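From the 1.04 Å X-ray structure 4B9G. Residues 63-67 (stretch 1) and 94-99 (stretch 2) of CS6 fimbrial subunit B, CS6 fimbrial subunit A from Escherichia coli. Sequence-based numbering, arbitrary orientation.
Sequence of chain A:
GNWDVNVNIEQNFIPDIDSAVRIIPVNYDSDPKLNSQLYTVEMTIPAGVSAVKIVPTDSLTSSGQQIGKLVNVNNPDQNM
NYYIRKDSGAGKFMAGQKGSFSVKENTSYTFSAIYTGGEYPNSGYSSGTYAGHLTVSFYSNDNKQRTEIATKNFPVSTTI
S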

# COMPACT_ATOMS: atom_id res chain seq x y z
N SER A 63 3.13 -13.12 9.75
CA SER A 63 1.92 -13.04 10.57
C SER A 63 0.66 -12.84 9.72
O SER A 63 -0.22 -12.06 10.08
CB SER A 63 2.04 -11.92 11.61
OG SER A 63 3.01 -12.24 12.58
N GLY A 64 0.56 -13.57 8.61
CA GLY A 64 -0.61 -13.54 7.77
C GLY A 64 -0.74 -12.31 6.88
O GLY A 64 -1.77 -12.11 6.23
N GLN A 65 0.29 -11.48 6.84
CA GLN A 65 0.24 -10.19 6.14
C GLN A 65 1.34 -10.11 5.11
O GLN A 65 2.45 -10.61 5.32
CB GLN A 65 0.39 -9.04 7.15
CG GLN A 65 -0.68 -9.05 8.20
CD GLN A 65 -0.51 -7.92 9.18
OE1 GLN A 65 0.60 -7.62 9.62
NE2 GLN A 65 -1.62 -7.28 9.54
N GLN A 66 1.06 -9.37 4.03
CA GLN A 66 2.06 -9.03 3.03
C GLN A 66 2.83 -7.77 3.45
O GLN A 66 2.32 -6.65 3.44
CB GLN A 66 1.39 -8.79 1.68
CG GLN A 66 0.74 -10.04 1.13
CD GLN A 66 1.71 -11.21 1.10
OE1 GLN A 66 2.77 -11.13 0.46
NE2 GLN A 66 1.39 -12.28 1.82
N ILE A 67 4.07 -7.97 3.87
CA ILE A 67 4.91 -6.89 4.36
C ILE A 67 5.75 -6.32 3.22
O ILE A 67 6.48 -7.05 2.54
CB ILE A 67 5.82 -7.40 5.49
CG1 ILE A 67 4.98 -8.01 6.63
CG2 ILE A 67 6.71 -6.27 6.00
CD1 ILE A 67 3.94 -7.13 7.21
N MET A 94 -8.88 -8.25 4.58
CA MET A 94 -8.10 -8.49 5.79
C MET A 94 -6.80 -7.71 5.67
O MET A 94 -6.15 -7.77 4.63
CB MET A 94 -7.80 -9.98 5.94
CG MET A 94 -9.02 -10.90 6.05
SD MET A 94 -10.04 -10.59 7.49
CE MET A 94 -8.88 -11.01 8.79
N ALA A 95 -6.42 -6.96 6.71
CA ALA A 95 -5.21 -6.15 6.64
C ALA A 95 -4.05 -7.00 6.13
O ALA A 95 -3.80 -8.11 6.60
CB ALA A 95 -4.87 -5.56 8.00
N GLY A 96 -3.33 -6.45 5.17
CA GLY A 96 -2.17 -7.09 4.60
C GLY A 96 -2.45 -8.19 3.59
O GLY A 96 -1.49 -8.85 3.17
N GLN A 97 -3.69 -8.43 3.16
CA GLN A 97 -3.93 -9.59 2.30
C GLN A 97 -3.33 -9.42 0.89
O GLN A 97 -3.22 -8.31 0.37
CB GLN A 97 -5.41 -9.94 2.22
CG GLN A 97 -6.28 -8.93 1.52
CD GLN A 97 -7.64 -9.49 1.32
OE1 GLN A 97 -8.35 -9.77 2.30
NE2 GLN A 97 -8.02 -9.73 0.07
N LYS A 98 -3.00 -10.49 0.24
CA LYS A 98 -2.49 -10.58 -1.11
C LYS A 98 -3.55 -10.71 -2.17
O LYS A 98 -3.30 -10.35 -3.29
CB LYS A 98 -1.51 -11.74 -1.27
CG LYS A 98 -0.47 -11.62 -2.31
CD LYS A 98 0.46 -12.74 -2.46
CE LYS A 98 1.61 -12.48 -3.33
NZ LYS A 98 2.39 -13.60 -3.68
N GLY A 99 -4.70 -11.23 -1.81
CA GLY A 99 -5.71 -11.49 -2.82
C GLY A 99 -6.56 -10.29 -3.14
O GLY A 99 -6.56 -9.30 -2.41
O HOH W 1 -3.75 -10.73 5.36
O HOH W 2 3.98 -13.38 -0.57

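What holds Gln 66 against the second stretch? It covers more surface in this contact than any other residue, and its backbone makes the one direct hydrogen bond across it: Gln 66 N donates to Gly 96 O at 2.7 Å, with an N-H...O angle of 158°. The bond is short and close to straight, and it ties the strand to a loop without helix or strand. Its CA-to-CB bond points toward that loop and, with chi1 m, Gln 66 CG lies 3.7 Å from Lys 98 CB, a packing contact between aliphatic carbons. Beyond them, water 2 links the ends of the two side chains, donating to Gln 66 OE1 at 2.8 Å and accepting a weak bond from Lys 98 NZ at 3.5 Å.

Why does Gly 96 fit so closely here? Its CA lies 4.2 Å from the CA of Gln 65, and a CB built on it would point toward the strand and stand 2.6 Å from Gln 65 CB, a clash. Its phi of 78° also favours glycine. Gly 96 sits within a type II turn from Met 94 to Gln 97, closed by Gln 97 N donating to Met 94 O at 2.9 Å, and the same turn carries the carbonyl that Gln 66 uses.

How does Gln 65 take part, if its CB points sideways? It still meets the turn through its side chain: Gln 65 CG comes within 3.6 Å of Ala 95 O, and Gln 65 NE2 lies 4.0 Å from Ala 95 CB. Nearby, water 1 bridges two carbonyls that cannot bond to each other, donating to Gly 64 O at 2.6 Å and to Ala 95 O at 2.9 Å.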